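Local coordinates for toxin protein (Yersinia entomophaga, PDB 6AQK) that probably acts as an ADP-ribosyltransferase toxin, transferring ADP-ribose from NAD+ to a target in the host cell, as the C-terminal effector domain of an RHS protein, at residues Ile42-Asp46 with Pro188-Arg192; Phe54-Ala59 with Ile72-Phe77. All coordinates share one frame. Residues are numbered along the deposited sequence.

Contact 1 (Ile42-Asp46 with Pro188-Arg192); sequences ISHYD and PLYNR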
ATOM      1  N   ILE A  42      -1.225  -8.414 -15.074  1.00 39.01           N
ATOM      2  CA  ILE A  42      -0.966  -7.410 -16.104  1.00 35.69           C
ATOM      3  C   ILE A  42       0.312  -6.641 -15.718  1.00 38.64           C
ATOM      4  O   ILE A  42       0.423  -6.165 -14.574  1.00 36.18           O
ATOM      5  CB  ILE A  42      -2.116  -6.370 -16.188  1.00 38.37           C
ATOM      6  CG1 ILE A  42      -3.513  -6.985 -16.426  1.00 43.03           C
ATOM      7  CG2 ILE A  42      -1.777  -5.309 -17.197  1.00 38.72           C
ATOM      8  CD1 ILE A  42      -3.702  -7.658 -17.743  1.00 46.22           C
ATOM      9  N   SER A  43       1.250  -6.464 -16.630  1.00 37.45           N
ATOM     10  CA  SER A  43       2.561  -5.833 -16.242  1.00 43.50           C
ATOM     11  C   SER A  43       2.486  -4.346 -16.031  1.00 40.64           C
ATOM     12  O   SER A  43       3.216  -3.781 -15.220  1.00 40.28           O
ATOM     13  CB  SER A  43       3.693  -6.157 -17.226  1.00 50.79           C
ATOM     14  OG  SER A  43       3.324  -5.897 -18.552  1.00 56.49           O
ATOM     15  N   HIS A  44       1.587  -3.694 -16.758  1.00 37.79           N
ATOM     16  CA  HIS A  44       1.488  -2.270 -16.691  1.00 39.46           C
ATOM     17  C   HIS A  44       0.082  -1.868 -17.051  1.00 35.29           C
ATOM     18  O   HIS A  44      -0.466  -2.377 -18.000  1.00 37.68           O
ATOM     19  CB  HIS A  44       2.506  -1.593 -17.605  1.00 43.02           C
ATOM     20  CG  HIS A  44       2.668  -0.131 -17.307  1.00 42.63           C
ATOM     21  ND1 HIS A  44       1.820   0.824 -17.814  1.00 40.44           N
ATOM     22  CD2 HIS A  44       3.531   0.522 -16.498  1.00 47.01           C
ATOM     23  CE1 HIS A  44       2.191   2.012 -17.379  1.00 48.37           C
ATOM     24  NE2 HIS A  44       3.219   1.856 -16.566  1.00 47.32           N
ATOM     25  N   TYR A  45      -0.455  -0.913 -16.320  1.00 34.21           N
ATOM     26  CA  TYR A  45      -1.849  -0.434 -16.508  1.00 33.43           C
ATOM     27  C   TYR A  45      -2.111   0.129 -17.904  1.00 35.84           C
ATOM     28  O   TYR A  45      -3.283   0.168 -18.330  1.00 40.16           O
ATOM     29  CB  TYR A  45      -2.252   0.653 -15.472  1.00 32.89           C
ATOM     30  CG  TYR A  45      -1.429   1.915 -15.453  1.00 31.25           C
ATOM     31  CD1 TYR A  45      -1.646   2.959 -16.351  1.00 35.21           C
ATOM     32  CD2 TYR A  45      -0.409   2.074 -14.527  1.00 34.38           C
ATOM     33  CE1 TYR A  45      -0.848   4.116 -16.340  1.00 34.61           C
ATOM     34  CE2 TYR A  45       0.351   3.224 -14.467  1.00 36.57           C
ATOM     35  CZ  TYR A  45       0.144   4.232 -15.407  1.00 35.60           C
ATOM     36  OH  TYR A  45       0.923   5.319 -15.300  1.00 35.19           O
ATOM     37  N   ASP A  46      -1.068   0.628 -18.549  1.00 36.48           N
ATOM     38  CA  ASP A  46      -1.203   1.029 -19.976  1.00 48.82           C
ATOM     39  C   ASP A  46      -1.201  -0.111 -20.996  1.00 55.34           C
ATOM     40  O   ASP A  46      -1.531   0.114 -22.108  1.00 47.82           O
ATOM     41  CB  ASP A  46      -0.173   2.089 -20.343  1.00 52.50           C
ATOM     42  CG  ASP A  46      -0.605   3.473 -19.895  1.00 55.41           C
ATOM     43  OD1 ASP A  46      -1.828   3.716 -19.790  1.00 61.69           O
ATOM     44  OD2 ASP A  46       0.251   4.317 -19.606  1.00 57.95           O
ATOM     45  N   PRO A 188       4.050   5.878  -5.249  1.00 28.06           N
ATOM     46  CA  PRO A 188       3.364   5.587  -6.471  1.00 28.66           C
ATOM     47  C   PRO A 188       3.166   4.120  -6.801  1.00 28.91           C
ATOM     48  O   PRO A 188       3.841   3.231  -6.268  1.00 27.82           O
ATOM     49  CB  PRO A 188       4.268   6.287  -7.521  1.00 30.91           C
ATOM     50  CG  PRO A 188       5.613   6.048  -6.953  1.00 30.75           C
ATOM     51  CD  PRO A 188       5.431   6.280  -5.500  1.00 29.63           C
ATOM     52  N   LEU A 189       2.212   3.856  -7.681  1.00 28.46           N
ATOM     53  CA  LEU A 189       2.071   2.502  -8.239  1.00 28.94           C
ATOM     54  C   LEU A 189       3.433   2.005  -8.795  1.00 29.19           C
ATOM     55  O   LEU A 189       4.156   2.771  -9.466  1.00 29.48           O
ATOM     56  CB  LEU A 189       1.032   2.512  -9.344  1.00 28.82           C
ATOM     57  CG  LEU A 189       0.632   1.112  -9.898  1.00 30.65           C
ATOM     58  CD1 LEU A 189       0.138   0.178  -8.782  1.00 33.38           C
ATOM     59  CD2 LEU A 189      -0.434   1.276 -10.965  1.00 29.21           C
ATOM     60  N   TYR A 190       3.810   0.774  -8.497  1.00 27.78           N
ATOM     61  CA  TYR A 190       5.124   0.186  -8.879  1.00 29.06           C
ATOM     62  C   TYR A 190       6.320   0.755  -8.149  1.00 30.02           C
ATOM     63  O   TYR A 190       7.452   0.423  -8.477  1.00 30.25           O
ATOM     64  CB  TYR A 190       5.391   0.127 -10.395  1.00 28.45           C
ATOM     65  CG  TYR A 190       4.169  -0.226 -11.226  1.00 29.22           C
ATOM     66  CD1 TYR A 190       3.426  -1.370 -10.979  1.00 32.91           C
ATOM     67  CD2 TYR A 190       3.810   0.555 -12.333  1.00 34.08           C
ATOM     68  CE1 TYR A 190       2.306  -1.706 -11.734  1.00 33.35           C
ATOM     69  CE2 TYR A 190       2.668   0.226 -13.099  1.00 35.64           C
ATOM     70  CZ  TYR A 190       1.945  -0.904 -12.823  1.00 31.63           C
ATOM     71  OH  TYR A 190       0.849  -1.252 -13.585  1.00 35.49           O
ATOM     72  N   ASN A 191       6.091   1.513  -7.076  1.00 32.44           N
ATOM     73  CA  ASN A 191       7.170   1.971  -6.227  1.00 29.61           C
ATOM     74  C   ASN A 191       8.055   0.790  -5.848  1.00 28.68           C
ATOM     75  O   ASN A 191       7.551  -0.273  -5.468  1.00 30.23           O
ATOM     76  CB  ASN A 191       6.571   2.608  -4.979  1.00 32.25           C
ATOM     77  CG  ASN A 191       7.607   3.097  -4.014  1.00 29.77           C
ATOM     78  OD1 ASN A 191       8.402   3.937  -4.385  1.00 29.54           O
ATOM     79  ND2 ASN A 191       7.594   2.574  -2.772  1.00 28.67           N
ATOM     80  N   ARG A 192       9.363   1.002  -5.930  1.00 30.47           N
ATOM     81  CA  ARG A 192      10.331  -0.013  -5.577  1.00 29.17           C
ATOM     82  C   ARG A 192      10.651   0.017  -4.115  1.00 27.68           C
ATOM     83  O   ARG A 192      10.999   1.060  -3.574  1.00 30.81           O
ATOM     84  CB  ARG A 192      11.637   0.176  -6.405  1.00 34.21           C
ATOM     85  CG  ARG A 192      11.421  -0.186  -7.879  1.00 43.42           C
ATOM     86  CD  ARG A 192      12.634  -0.066  -8.800  1.00 47.11           C
ATOM     87  NE  ARG A 192      13.662   0.796  -8.242  1.00 55.43           N
ATOM     88  CZ  ARG A 192      14.870   0.418  -7.794  1.00 60.84           C
ATOM     89  NH1 ARG A 192      15.688   1.340  -7.319  1.00 59.95           N
ATOM     90  NH2 ARG A 192      15.297  -0.850  -7.835  1.00 67.96           N
TER
HETATM   91  O   HOH W   1       0.082  -3.796 -13.163  1.00 37.38           O
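This is a loop-to-loop contact of small area, 184 Å² over both sides. It joins the N-terminal helical part of the domain to its beta part. Residues Ile42-Asp46 lie in the loop between helices 27-39 and 51-63. Residues Pro188-Asn191 link strand 184-187 to strand 192-200, which begins at Arg192. The backbones stay well apart: the closest CA atoms, those of His44 and Tyr190, are 9.0 Å from each other. Side chains bridge the gap, chiefly that of Tyr190.

Pro188 to Asn191 form a type II beta turn, closed by Asn191 N to Pro188 O at 2.9 Å. Tyr190 is the third residue of the turn and has a positive phi of 70°. Its CA-to-CB bond points toward the other loop, and the ring carries its hydroxyl to that backbone. Tyr45 N donates a weak hydrogen bond to Tyr190 OH, 3.0 Å long with an angle of 132°. A water adds a second link, 2.8 Å from Ile42 O, to which it donates, and 2.7 Å from Tyr190 OH.

Rings and a methyl group complete the contact. The His44 and Tyr190 rings meet obliquely, centroids 5.3 Å apart and planes at 39°. Leu189 CD2 touches Tyr45 CD2 at 3.7 Å, and Tyr45 CD2 is 3.9 Å from Tyr190 CE2. The far end of Tyr45 is held by Asp88 of helix 74-90, a hydrogen-bond partner of its OH. His44 also braces its own loop: its ND1 accepts from Asp46 N at 3.0 Å.

Contact 2 (Phe54-Ala59 with Ile72-Phe77); sequences FISKWA and ISHDKF. With PT (platinum (II) ion), chain D.
This is a helix-loop-helix unit: helix 51-63 and the start of helix 74-90 pack through a mainly apolar, aromatic-rich interface. Residues 54-59 are wholly helical. Ile72 and Ser73 are extended and lead into helix 74-90. Ser73 is its N-cap: Ser73 OG accepts from Lys76 N at 3.2 Å. Nearest CA pairs are Ala59-Ile72 (5.7 Å) and Ile55-Ser73 (6.9 Å). The buried area is 422 Å².

Ile72 (chi1 m, chi2 t) is the main bump. It fills a hollow made by Ile55, Trp58 and Ala59. Its CD1 sits over the five-membered ring of Trp58, 3.6 Å from the centroid, a CH-pi contact. Ile72 CG2 meets Ala59 CB at 3.8 Å and Ile55 CG2 at 4.2 Å. Trp58 (chi1 t, chi2 25°) lays its six-membered ring edge against the new helix, with CZ3 3.4 Å from Phe77 CA. Its NE1 is hydrogen-bonded to Tyr29 O. Phe77 (chi1 t) enters between Phe54, Ile55 and Trp58. The Phe54 and Phe77 rings are oblique, planes at 71°, with Phe54 CD2 3.4 Å from Phe77 CE1. Ile55 CD1 lies 4.1 Å from His74 CA. On the exposed side a platinum ion, also bound by Met51 SD, is held by His74 ND1 at 2.4 Å.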
ATOM      1  N   PHE A  54     -10.595  -7.963 -18.447  1.00 43.09           N
ATOM      2  CA  PHE A  54     -10.170  -7.096 -17.352  1.00 39.99           C
ATOM      3  C   PHE A  54     -11.397  -6.487 -16.667  1.00 39.22           C
ATOM      4  O   PHE A  54     -11.586  -6.527 -15.419  1.00 35.85           O
ATOM      5  CB  PHE A  54      -9.201  -6.026 -17.848  1.00 40.55           C
ATOM      6  CG  PHE A  54      -8.716  -5.141 -16.742  1.00 37.03           C
ATOM      7  CD1 PHE A  54      -7.626  -5.517 -15.975  1.00 37.27           C
ATOM      8  CD2 PHE A  54      -9.426  -4.009 -16.392  1.00 39.87           C
ATOM      9  CE1 PHE A  54      -7.230  -4.723 -14.914  1.00 39.91           C
ATOM     10  CE2 PHE A  54      -9.050  -3.233 -15.289  1.00 36.60           C
ATOM     11  CZ  PHE A  54      -7.956  -3.589 -14.587  1.00 34.06           C
ATOM     12  N   ILE A  55     -12.266  -5.919 -17.485  1.00 36.15           N
ATOM     13  CA  ILE A  55     -13.442  -5.251 -16.970  1.00 42.55           C
ATOM     14  C   ILE A  55     -14.277  -6.182 -16.150  1.00 42.41           C
ATOM     15  O   ILE A  55     -14.731  -5.822 -15.044  1.00 39.67           O
ATOM     16  CB  ILE A  55     -14.223  -4.546 -18.106  1.00 43.93           C
ATOM     17  CG1 ILE A  55     -13.426  -3.324 -18.568  1.00 47.08           C
ATOM     18  CG2 ILE A  55     -15.590  -4.094 -17.625  1.00 46.18           C
ATOM     19  CD1 ILE A  55     -13.748  -2.820 -19.976  1.00 52.61           C
ATOM     20  N   SER A  56     -14.450  -7.406 -16.647  1.00 43.43           N
ATOM     21  CA  SER A  56     -15.227  -8.403 -15.948  1.00 47.26           C
ATOM     22  C   SER A  56     -14.707  -8.747 -14.512  1.00 42.59           C
ATOM     23  O   SER A  56     -15.441  -8.736 -13.494  1.00 39.92           O
ATOM     24  CB  SER A  56     -15.326  -9.646 -16.830  1.00 51.31           C
ATOM     25  OG  SER A  56     -16.040 -10.619 -16.106  1.00 61.57           O
ATOM     26  N   LYS A  57     -13.402  -8.955 -14.434  1.00 40.91           N
ATOM     27  CA  LYS A  57     -12.740  -9.184 -13.169  1.00 38.51           C
ATOM     28  C   LYS A  57     -12.826  -7.960 -12.266  1.00 38.01           C
ATOM     29  O   LYS A  57     -13.122  -8.064 -11.083  1.00 40.11           O
ATOM     30  CB  LYS A  57     -11.244  -9.487 -13.442  1.00 41.23           C
ATOM     31  CG  LYS A  57     -10.440  -9.904 -12.206  1.00 45.36           C
ATOM     32  CD  LYS A  57     -11.128 -11.051 -11.457  1.00 49.89           C
ATOM     33  CE  LYS A  57     -10.150 -12.148 -11.120  1.00 60.04           C
ATOM     34  NZ  LYS A  57     -10.919 -13.342 -10.690  1.00 61.44           N
ATOM     35  N   TRP A  58     -12.539  -6.793 -12.845  1.00 38.70           N
ATOM     36  CA  TRP A  58     -12.601  -5.540 -12.096  1.00 39.50           C
ATOM     37  C   TRP A  58     -13.996  -5.369 -11.464  1.00 38.25           C
ATOM     38  O   TRP A  58     -14.121  -5.064 -10.255  1.00 34.13           O
ATOM     39  CB  TRP A  58     -12.242  -4.388 -13.044  1.00 37.84           C
ATOM     40  CG  TRP A  58     -12.226  -3.040 -12.418  1.00 35.15           C
ATOM     41  CD1 TRP A  58     -12.022  -2.713 -11.087  1.00 34.73           C
ATOM     42  CD2 TRP A  58     -12.410  -1.828 -13.113  1.00 31.00           C
ATOM     43  NE1 TRP A  58     -12.071  -1.329 -10.940  1.00 37.90           N
ATOM     44  CE2 TRP A  58     -12.304  -0.779 -12.182  1.00 30.94           C
ATOM     45  CE3 TRP A  58     -12.659  -1.526 -14.457  1.00 33.86           C
ATOM     46  CZ2 TRP A  58     -12.507   0.572 -12.559  1.00 34.36           C
ATOM     47  CZ3 TRP A  58     -12.844  -0.242 -14.816  1.00 33.79           C
ATOM     48  CH2 TRP A  58     -12.762   0.815 -13.870  1.00 33.52           C
ATOM     49  N   ALA A  59     -15.042  -5.632 -12.252  1.00 36.61           N
ATOM     50  CA  ALA A  59     -16.434  -5.465 -11.740  1.00 38.12           C
ATOM     51  C   ALA A  59     -16.692  -6.398 -10.557  1.00 37.55           C
ATOM     52  O   ALA A  59     -17.277  -6.015  -9.525  1.00 38.47           O
ATOM     53  CB  ALA A  59     -17.451  -5.677 -12.875  1.00 39.82           C
ATOM     54  N   ILE A  72     -19.076   0.073 -12.968  1.00 52.38           N
ATOM     55  CA  ILE A  72     -17.875  -0.323 -13.695  1.00 50.08           C
ATOM     56  C   ILE A  72     -18.286  -0.660 -15.143  1.00 48.22           C
ATOM     57  O   ILE A  72     -19.215  -1.422 -15.354  1.00 50.65           O
ATOM     58  CB  ILE A  72     -17.096  -1.448 -12.961  1.00 50.68           C
ATOM     59  CG1 ILE A  72     -16.236  -0.841 -11.861  1.00 44.63           C
ATOM     60  CG2 ILE A  72     -16.210  -2.226 -13.937  1.00 53.09           C
ATOM     61  CD1 ILE A  72     -15.642  -1.844 -10.918  1.00 46.46           C
ATOM     62  N   SER A  73     -17.558  -0.104 -16.107  1.00 47.18           N
ATOM     63  CA  SER A  73     -17.918  -0.074 -17.523  1.00 45.80           C
ATOM     64  C   SER A  73     -16.702   0.326 -18.335  1.00 49.04           C
ATOM     65  O   SER A  73     -15.683   0.713 -17.773  1.00 43.20           O
ATOM     66  CB  SER A  73     -19.012   0.992 -17.755  1.00 46.23           C
ATOM     67  OG  SER A  73     -18.469   2.282 -17.485  1.00 44.91           O
ATOM     68  N   HIS A  74     -16.826   0.343 -19.665  1.00 44.34           N
ATOM     69  CA  HIS A  74     -15.723   0.697 -20.499  1.00 43.60           C
ATOM     70  C   HIS A  74     -15.364   2.146 -20.258  1.00 45.38           C
ATOM     71  O   HIS A  74     -14.175   2.472 -20.218  1.00 40.76           O
ATOM     72  CB  HIS A  74     -16.018   0.429 -21.995  1.00 48.67           C
ATOM     73  CG  HIS A  74     -15.266   1.327 -22.923  1.00 54.81           C
ATOM     74  ND1 HIS A  74     -14.006   1.027 -23.394  1.00 63.30           N
ATOM     75  CD2 HIS A  74     -15.595   2.525 -23.467  1.00 68.12           C
ATOM     76  CE1 HIS A  74     -13.587   2.003 -24.184  1.00 66.13           C
ATOM     77  NE2 HIS A  74     -14.537   2.921 -24.250  1.00 70.34           N
ATOM     78  N   ASP A  75     -16.368   3.022 -20.078  1.00 50.65           N
ATOM     79  CA  ASP A  75     -16.113   4.460 -19.740  1.00 48.14           C
ATOM     80  C   ASP A  75     -15.339   4.628 -18.424  1.00 40.22           C
ATOM     81  O   ASP A  75     -14.447   5.483 -18.306  1.00 40.43           O
ATOM     82  CB  ASP A  75     -17.404   5.291 -19.585  1.00 45.05           C
ATOM     83  CG  ASP A  75     -18.192   5.415 -20.891  1.00 59.60           C
ATOM     84  OD1 ASP A  75     -17.590   5.285 -21.977  1.00 56.87           O
ATOM     85  OD2 ASP A  75     -19.420   5.630 -20.821  1.00 62.16           O
ATOM     86  N   LYS A  76     -15.713   3.855 -17.422  1.00 39.61           N
ATOM     87  CA  LYS A  76     -15.060   4.001 -16.168  1.00 37.66           C
ATOM     88  C   LYS A  76     -13.636   3.436 -16.324  1.00 38.16           C
ATOM     89  O   LYS A  76     -12.659   3.990 -15.764  1.00 35.05           O
ATOM     90  CB  LYS A  76     -15.888   3.352 -15.079  1.00 40.58           C
ATOM     91  CG  LYS A  76     -15.558   3.770 -13.682  1.00 44.18           C
ATOM     92  CD  LYS A  76     -15.975   5.189 -13.451  1.00 49.21           C
ATOM     93  CE  LYS A  76     -15.722   5.582 -12.016  1.00 49.56           C
ATOM     94  NZ  LYS A  76     -16.229   6.951 -11.743  1.00 47.35           N
ATOM     95  N   PHE A  77     -13.503   2.403 -17.177  1.00 37.80           N
ATOM     96  CA  PHE A  77     -12.196   1.809 -17.465  1.00 39.26           C
ATOM     97  C   PHE A  77     -11.276   2.874 -18.015  1.00 40.17           C
ATOM     98  O   PHE A  77     -10.132   3.021 -17.579  1.00 35.80           O
ATOM     99  CB  PHE A  77     -12.295   0.620 -18.461  1.00 43.72           C
ATOM    100  CG  PHE A  77     -10.945   0.063 -18.858  1.00 41.46           C
ATOM    101  CD1 PHE A  77     -10.304  -0.858 -18.061  1.00 42.43           C
ATOM    102  CD2 PHE A  77     -10.302   0.512 -19.996  1.00 46.30           C
ATOM    103  CE1 PHE A  77      -9.021  -1.321 -18.385  1.00 46.49           C
ATOM    104  CE2 PHE A  77      -9.038   0.058 -20.334  1.00 47.41           C
ATOM    105  CZ  PHE A  77      -8.392  -0.864 -19.524  1.00 46.47           C
TER
HETATM  106 PT    PT D1003     -13.402  -1.253 -23.693  1.00 95.41          PT

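Contact 2 is nested within the chain loop that contact 1 closes. Their centres are 18 Å apart, and they do not touch. Both are partly buried, but contact 1 is nearer the centre of the chain, at 12 Å against 22 Å. Contact 2 joins segments only 13 residues apart, on successive helices. Contact 1 spans 142 residues and ties the N-terminal helical part to a turn between strands. The chemistry differs accordingly. Contact 2 is larger and apolar, built on close side-chain packing. Contact 1 is smaller and mixes a weak hydrogen bond and a water bridge with a few ring and methyl contacts. Helices 27-39 and 74-90 relate the two: Leu37 touches Tyr45, Tyr190 and Phe54, while Asp88 is hydrogen-bonded to Tyr45.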